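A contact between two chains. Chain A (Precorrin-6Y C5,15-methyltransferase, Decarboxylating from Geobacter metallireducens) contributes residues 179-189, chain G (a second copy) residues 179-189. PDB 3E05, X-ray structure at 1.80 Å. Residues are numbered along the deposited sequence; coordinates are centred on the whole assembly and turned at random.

Chain A 179-189: KMFESHNPVYI
Chain G, residues 179-189: KMFESHNPVYI

Two copies of residues 179-189 meet in a nearly symmetric contact that buries 650 Å², their end-to-end directions (CA 180 to 188) 139° apart. The apolar part is built twice. The F181(A) and Y188(G) rings lie oblique, centroids 5.9 Å apart and planes at 48°, with F181(A) CD2 3.9 Å from Y188(G) CE2; the mate pair, Y188(A) and F181(G), has the same spacing and planes at 50°. Each tyrosine OH sits over one face of the phenylalanine ring, Y188(G) OH 3.9 Å from F181(A) CE2, and is hydrogen-bonded elsewhere in the structure. All four rings have chi1 m and chi2 near 90° in magnitude. The prolines, C-gamma exo, extend this surface: P186(A) CG is 3.8 Å from F181(G) CB, and P186(G) CD 4.0 Å from F181(A) CB.

Between these clusters the backbones run extended, phi -64 to -108° and psi 120 to 161° from F181 through P186 in both chains. Register is set by S183(A) CA opposite N185(G) CA at 4.9 Å and N185(A) CA opposite S183(G) CA at 4.8 Å. The S183 CA-to-CB bonds point toward the partner, bringing S183(A) CB within 3.9 Å of S183(G) CB. Asparagine side chains, chi1 m and chi2 near -22°, reach across to the serine backbone: S183(A) N donates to N185(G) OD1 and S183(G) N to N185(A) OD1, both 2.9 Å and almost straight at 168° and 169°. Serine chi1 is m; S183(G) OG lies 3.0 Å from H184(A) O, whereas S183(A) OG to H184(G) O is 3.5 Å. The histidine CA-to-CB bonds point away.

Water 1 lies 2.7 Å from F181(A) O and 3.0 Å from P186(G) O; water 3 repeats this between F181(G) O and P186(A) O. At the outer edge, water 2 accepts from N185(A) ND2 (3.0 Å) and donates to E182(G) OE1 (2.9 Å).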

ATOM      1  N   LYS A 179       4.297 -18.493  -4.004  1.00 58.23           N
ATOM      2  CA  LYS A 179       4.264 -17.144  -4.460  1.00 51.45           C
ATOM      3  C   LYS A 179       4.016 -16.179  -3.313  1.00 43.85           C
ATOM      4  O   LYS A 179       2.911 -15.799  -3.117  1.00 41.95           O
ATOM      5  CB  LYS A 179       3.232 -17.008  -5.571  1.00 51.72           C
ATOM      6  CG  LYS A 179       3.753 -17.408  -6.929  1.00 51.62           C
ATOM      7  CD  LYS A 179       2.643 -17.718  -7.867  1.00 56.64           C
ATOM      8  CE  LYS A 179       2.819 -17.024  -9.188  1.00 59.25           C
ATOM      9  NZ  LYS A 179       3.908 -16.027  -9.206  1.00 59.02           N
ATOM     10  N   MET A 180       5.066 -15.797  -2.586  1.00 40.89           N
ATOM     11  CA  MET A 180       4.952 -14.788  -1.522  1.00 40.35           C
ATOM     12  C   MET A 180       5.130 -13.375  -2.082  1.00 37.84           C
ATOM     13  O   MET A 180       6.088 -13.104  -2.809  1.00 31.25           O
ATOM     14  CB  MET A 180       6.019 -15.058  -0.476  1.00 39.86           C
ATOM     15  CG  MET A 180       6.172 -13.996   0.602  1.00 44.62           C
ATOM     16  SD  MET A 180       7.548 -14.418   1.678  1.00 52.52           S
ATOM     17  CE  MET A 180       8.927 -13.738   0.768  1.00 38.60           C
ATOM     18  N   PHE A 181       4.213 -12.477  -1.731  1.00 32.86           N
ATOM     19  CA  PHE A 181       4.320 -11.085  -2.159  1.00 28.92           C
ATOM     20  C   PHE A 181       5.449 -10.395  -1.406  1.00 30.29           C
ATOM     21  O   PHE A 181       5.446 -10.355  -0.183  1.00 30.41           O
ATOM     22  CB  PHE A 181       3.005 -10.335  -1.907  1.00 29.92           C
ATOM     23  CG  PHE A 181       1.926 -10.655  -2.889  1.00 31.94           C
ATOM     24  CD1 PHE A 181       1.872  -9.997  -4.116  1.00 32.86           C
ATOM     25  CD2 PHE A 181       0.952 -11.605  -2.586  1.00 32.60           C
ATOM     26  CE1 PHE A 181       0.856 -10.291  -5.044  1.00 36.78           C
ATOM     27  CE2 PHE A 181      -0.062 -11.906  -3.498  1.00 35.49           C
ATOM     28  CZ  PHE A 181      -0.113 -11.253  -4.730  1.00 32.54           C
ATOM     29  N   GLU A 182       6.425  -9.878  -2.118  1.00 27.79           N
ATOM     30  CA  GLU A 182       7.422  -9.019  -1.540  1.00 31.23           C
ATOM     31  C   GLU A 182       7.257  -7.576  -1.912  1.00 31.17           C
ATOM     32  O   GLU A 182       7.133  -7.263  -3.039  1.00 27.02           O
ATOM     33  CB  GLU A 182       8.799  -9.455  -1.959  1.00 33.79           C
ATOM     34  CG  GLU A 182       9.065 -10.822  -1.619  1.00 44.21           C
ATOM     35  CD  GLU A 182      10.493 -11.112  -1.681  1.00 55.43           C
ATOM     36  OE1 GLU A 182      11.205 -10.726  -0.753  1.00 59.23           O
ATOM     37  OE2 GLU A 182      10.917 -11.701  -2.679  1.00 64.64           O
ATOM     38  N   SER A 183       7.277  -6.701  -0.911  1.00 26.86           N
ATOM     39  CA  SER A 183       7.049  -5.277  -1.130  1.00 26.81           C
ATOM     40  C   SER A 183       8.352  -4.528  -1.403  1.00 25.11           C
ATOM     41  O   SER A 183       9.369  -4.773  -0.754  1.00 27.34           O
ATOM     42  CB  SER A 183       6.329  -4.658   0.071  1.00 27.00           C
ATOM     43  OG  SER A 183       4.938  -4.921   0.022  1.00 37.31           O
ATOM     44  N   HIS A 184       8.309  -3.615  -2.368  1.00 20.39           N
ATOM     45  CA  HIS A 184       9.306  -2.564  -2.485  1.00 25.30           C
ATOM     46  C   HIS A 184       8.973  -1.517  -1.436  1.00 26.56           C
ATOM     47  O   HIS A 184       7.835  -1.417  -0.981  1.00 23.88           O
ATOM     48  CB  HIS A 184       9.249  -1.870  -3.861  1.00 26.46           C
ATOM     49  CG  HIS A 184       9.562  -2.770  -5.024  1.00 33.14           C
ATOM     50  ND1 HIS A 184       9.033  -2.566  -6.282  1.00 34.48           N
ATOM     51  CD2 HIS A 184      10.346  -3.868  -5.121  1.00 37.22           C
ATOM     52  CE1 HIS A 184       9.479  -3.499  -7.106  1.00 36.04           C
ATOM     53  NE2 HIS A 184      10.274  -4.307  -6.424  1.00 32.69           N
ATOM     54  N   ASN A 185       9.953  -0.690  -1.093  1.00 24.54           N
ATOM     55  CA  ASN A 185       9.672   0.495  -0.271  1.00 28.16           C
ATOM     56  C   ASN A 185       8.795   1.476  -1.048  1.00 28.37           C
ATOM     57  O   ASN A 185       8.848   1.474  -2.279  1.00 25.29           O
ATOM     58  CB  ASN A 185      10.989   1.119   0.172  1.00 25.52           C
ATOM     59  CG  ASN A 185      11.755   0.228   1.133  1.00 30.90           C
ATOM     60  OD1 ASN A 185      11.178  -0.639   1.802  1.00 24.50           O
ATOM     61  ND2 ASN A 185      13.064   0.434   1.206  1.00 31.52           N
ATOM     62  N   PRO A 186       7.964   2.300  -0.348  1.00 26.79           N
ATOM     63  CA  PRO A 186       7.114   3.253  -1.092  1.00 23.82           C
ATOM     64  C   PRO A 186       7.944   4.352  -1.756  1.00 23.19           C
ATOM     65  O   PRO A 186       8.997   4.723  -1.242  1.00 25.59           O
ATOM     66  CB  PRO A 186       6.208   3.890  -0.015  1.00 25.44           C
ATOM     67  CG  PRO A 186       6.564   3.214   1.280  1.00 27.39           C
ATOM     68  CD  PRO A 186       7.820   2.439   1.115  1.00 26.63           C
ATOM     69  N   VAL A 187       7.494   4.794  -2.925  1.00 23.13           N
ATOM     70  CA  VAL A 187       8.080   5.921  -3.632  1.00 25.93           C
ATOM     71  C   VAL A 187       7.013   7.005  -3.809  1.00 22.38           C
ATOM     72  O   VAL A 187       5.916   6.748  -4.309  1.00 23.31           O
ATOM     73  CB  VAL A 187       8.652   5.487  -5.025  1.00 21.74           C
ATOM     74  CG1 VAL A 187       9.312   6.668  -5.734  1.00 27.49           C
ATOM     75  CG2 VAL A 187       9.660   4.334  -4.856  1.00 24.52           C
ATOM     76  N   TYR A 188       7.359   8.229  -3.405  1.00 21.67           N
ATOM     77  CA  TYR A 188       6.497   9.372  -3.554  1.00 19.61           C
ATOM     78  C   TYR A 188       6.906  10.078  -4.854  1.00 20.81           C
ATOM     79  O   TYR A 188       8.009  10.609  -4.946  1.00 25.47           O
ATOM     80  CB  TYR A 188       6.690  10.331  -2.368  1.00 25.21           C
ATOM     81  CG  TYR A 188       6.092   9.779  -1.101  1.00 24.97           C
ATOM     82  CD1 TYR A 188       4.769  10.052  -0.768  1.00 27.14           C
ATOM     83  CD2 TYR A 188       6.840   8.964  -0.249  1.00 26.54           C
ATOM     84  CE1 TYR A 188       4.200   9.530   0.408  1.00 27.56           C
ATOM     85  CE2 TYR A 188       6.278   8.414   0.902  1.00 27.71           C
ATOM     86  CZ  TYR A 188       4.962   8.712   1.227  1.00 28.45           C
ATOM     87  OH  TYR A 188       4.407   8.168   2.363  1.00 28.21           O
ATOM     88  N   ILE A 189       6.036  10.017  -5.846  1.00 19.72           N
ATOM     89  CA  ILE A 189       6.261  10.655  -7.159  1.00 18.33           C
ATOM     90  C   ILE A 189       5.538  11.986  -7.097  1.00 22.29           C
ATOM     91  O   ILE A 189       4.315  12.059  -7.032  1.00 25.87           O
ATOM     92  CB  ILE A 189       5.727   9.813  -8.313  1.00 21.71           C
ATOM     93  CG1 ILE A 189       6.396   8.432  -8.311  1.00 22.10           C
ATOM     94  CG2 ILE A 189       5.958  10.541  -9.659  1.00 23.23           C
ATOM     95  CD1 ILE A 189       5.805   7.471  -9.329  1.00 18.85           C
TER
ATOM     96  N   LYS G 179      14.867   9.879   7.216  1.00 48.43           N
ATOM     97  CA  LYS G 179      13.685   9.099   7.554  1.00 44.65           C
ATOM     98  C   LYS G 179      13.049   8.484   6.320  1.00 38.41           C
ATOM     99  O   LYS G 179      12.091   9.020   5.782  1.00 34.28           O
ATOM    100  CB  LYS G 179      12.666   9.953   8.300  1.00 48.57           C
ATOM    101  CG  LYS G 179      13.202  10.564   9.584  1.00 51.52           C
ATOM    102  CD  LYS G 179      12.080  11.145  10.404  1.00 55.71           C
ATOM    103  CE  LYS G 179      11.533  10.131  11.369  1.00 58.44           C
ATOM    104  NZ  LYS G 179      12.411  10.001  12.555  1.00 57.87           N
ATOM    105  N   MET G 180      13.591   7.346   5.903  1.00 34.04           N
ATOM    106  CA  MET G 180      13.094   6.585   4.761  1.00 36.59           C
ATOM    107  C   MET G 180      11.980   5.630   5.193  1.00 31.61           C
ATOM    108  O   MET G 180      12.116   4.936   6.206  1.00 26.50           O
ATOM    109  CB  MET G 180      14.253   5.786   4.150  1.00 35.62           C
ATOM    110  CG  MET G 180      13.898   4.906   2.971  1.00 43.31           C
ATOM    111  SD  MET G 180      15.332   4.120   2.195  1.00 39.80           S
ATOM    112  CE  MET G 180      15.643   2.818   3.331  1.00 28.32           C
ATOM    113  N   PHE G 181      10.893   5.580   4.418  1.00 26.76           N
ATOM    114  CA  PHE G 181       9.844   4.595   4.667  1.00 27.38           C
ATOM    115  C   PHE G 181      10.286   3.236   4.154  1.00 30.15           C
ATOM    116  O   PHE G 181      10.586   3.075   2.960  1.00 26.94           O
ATOM    117  CB  PHE G 181       8.525   5.005   4.004  1.00 28.75           C
ATOM    118  CG  PHE G 181       7.825   6.142   4.702  1.00 29.20           C
ATOM    119  CD1 PHE G 181       6.973   5.898   5.773  1.00 30.90           C
ATOM    120  CD2 PHE G 181       8.010   7.452   4.273  1.00 30.40           C
ATOM    121  CE1 PHE G 181       6.310   6.951   6.422  1.00 32.50           C
ATOM    122  CE2 PHE G 181       7.345   8.510   4.903  1.00 32.37           C
ATOM    123  CZ  PHE G 181       6.502   8.260   5.978  1.00 27.58           C
ATOM    124  N   GLU G 182      10.343   2.276   5.069  1.00 22.50           N
ATOM    125  CA  GLU G 182      10.632   0.896   4.727  1.00 27.70           C
ATOM    126  C   GLU G 182       9.383   0.038   4.860  1.00 30.30           C
ATOM    127  O   GLU G 182       8.727   0.045   5.900  1.00 30.32           O
ATOM    128  CB  GLU G 182      11.743   0.354   5.616  1.00 34.89           C
ATOM    129  CG  GLU G 182      13.021   1.157   5.520  1.00 43.07           C
ATOM    130  CD  GLU G 182      14.154   0.530   6.295  1.00 54.99           C
ATOM    131  OE1 GLU G 182      14.663  -0.522   5.852  1.00 57.49           O
ATOM    132  OE2 GLU G 182      14.534   1.089   7.346  1.00 61.61           O
ATOM    133  N   SER G 183       9.079  -0.712   3.809  1.00 25.92           N
ATOM    134  CA  SER G 183       7.870  -1.499   3.740  1.00 25.88           C
ATOM    135  C   SER G 183       8.052  -2.858   4.348  1.00 26.84           C
ATOM    136  O   SER G 183       9.094  -3.483   4.168  1.00 27.28           O
ATOM    137  CB  SER G 183       7.478  -1.694   2.279  1.00 28.32           C
ATOM    138  OG  SER G 183       6.903  -0.517   1.769  1.00 37.68           O
ATOM    139  N   HIS G 184       7.038  -3.327   5.070  1.00 22.13           N
ATOM    140  CA  HIS G 184       6.942  -4.752   5.381  1.00 23.60           C
ATOM    141  C   HIS G 184       6.258  -5.391   4.190  1.00 26.28           C
ATOM    142  O   HIS G 184       5.580  -4.702   3.452  1.00 26.41           O
ATOM    143  CB  HIS G 184       6.047  -4.989   6.589  1.00 29.07           C
ATOM    144  CG  HIS G 184       6.607  -4.481   7.881  1.00 33.25           C
ATOM    145  ND1 HIS G 184       5.806  -3.966   8.877  1.00 35.09           N
ATOM    146  CD2 HIS G 184       7.872  -4.447   8.360  1.00 38.94           C
ATOM    147  CE1 HIS G 184       6.556  -3.620   9.906  1.00 34.13           C
ATOM    148  NE2 HIS G 184       7.813  -3.895   9.619  1.00 34.66           N
ATOM    149  N   ASN G 185       6.376  -6.709   4.035  1.00 24.68           N
ATOM    150  CA  ASN G 185       5.579  -7.405   3.033  1.00 27.19           C
ATOM    151  C   ASN G 185       4.074  -7.288   3.381  1.00 28.83           C
ATOM    152  O   ASN G 185       3.739  -7.118   4.562  1.00 26.47           O
ATOM    153  CB  ASN G 185       6.064  -8.853   2.876  1.00 26.44           C
ATOM    154  CG  ASN G 185       7.479  -8.924   2.291  1.00 32.61           C
ATOM    155  OD1 ASN G 185       7.955  -7.979   1.657  1.00 26.47           O
ATOM    156  ND2 ASN G 185       8.162 -10.033   2.525  1.00 34.07           N
ATOM    157  N   PRO G 186       3.181  -7.320   2.367  1.00 25.77           N
ATOM    158  CA  PRO G 186       1.737  -7.260   2.679  1.00 28.03           C
ATOM    159  C   PRO G 186       1.298  -8.506   3.430  1.00 23.58           C
ATOM    160  O   PRO G 186       1.892  -9.570   3.243  1.00 25.58           O
ATOM    161  CB  PRO G 186       1.058  -7.293   1.296  1.00 27.71           C
ATOM    162  CG  PRO G 186       2.144  -7.035   0.317  1.00 28.12           C
ATOM    163  CD  PRO G 186       3.412  -7.487   0.924  1.00 25.45           C
ATOM    164  N   VAL G 187       0.303  -8.347   4.303  1.00 26.61           N
ATOM    165  CA  VAL G 187      -0.327  -9.469   5.015  1.00 25.40           C
ATOM    166  C   VAL G 187      -1.835  -9.497   4.771  1.00 19.49           C
ATOM    167  O   VAL G 187      -2.535  -8.525   5.024  1.00 25.30           O
ATOM    168  CB  VAL G 187      -0.028  -9.418   6.544  1.00 24.54           C
ATOM    169  CG1 VAL G 187      -0.711 -10.605   7.276  1.00 26.74           C
ATOM    170  CG2 VAL G 187       1.476  -9.453   6.788  1.00 28.28           C
ATOM    171  N   TYR G 188      -2.329 -10.626   4.270  1.00 20.35           N
ATOM    172  CA  TYR G 188      -3.750 -10.803   4.065  1.00 22.71           C
ATOM    173  C   TYR G 188      -4.333 -11.397   5.359  1.00 25.04           C
ATOM    174  O   TYR G 188      -4.090 -12.565   5.657  1.00 25.76           O
ATOM    175  CB  TYR G 188      -4.019 -11.737   2.865  1.00 27.01           C
ATOM    176  CG  TYR G 188      -3.608 -11.101   1.542  1.00 23.12           C
ATOM    177  CD1 TYR G 188      -4.526 -10.382   0.792  1.00 26.54           C
ATOM    178  CD2 TYR G 188      -2.291 -11.177   1.088  1.00 28.10           C
ATOM    179  CE1 TYR G 188      -4.152  -9.774  -0.420  1.00 25.51           C
ATOM    180  CE2 TYR G 188      -1.899 -10.571  -0.123  1.00 24.41           C
ATOM    181  CZ  TYR G 188      -2.851  -9.874  -0.864  1.00 30.26           C
ATOM    182  OH  TYR G 188      -2.491  -9.260  -2.040  1.00 30.64           O
ATOM    183  N   ILE G 189      -5.076 -10.579   6.101  1.00 22.89           N
ATOM    184  CA  ILE G 189      -5.719 -11.004   7.356  1.00 18.79           C
ATOM    185  C   ILE G 189      -7.124 -11.431   6.983  1.00 24.49           C
ATOM    186  O   ILE G 189      -7.944 -10.611   6.551  1.00 27.01           O
ATOM    187  CB  ILE G 189      -5.750  -9.872   8.406  1.00 26.00           C
ATOM    188  CG1 ILE G 189      -4.331  -9.364   8.674  1.00 24.60           C
ATOM    189  CG2 ILE G 189      -6.364 -10.376   9.726  1.00 22.68           C
ATOM    190  CD1 ILE G 189      -4.275  -8.162   9.576  1.00 23.36           C
TER
HETATM  191  O   HOH W   1       3.821 -11.245   1.741  1.00 53.17           O
HETATM  192  O   HOH W   2      14.784  -1.139   3.017  1.00 39.87           O
HETATM  193  O   HOH W   3      11.174   4.531   0.753  1.00 41.64           O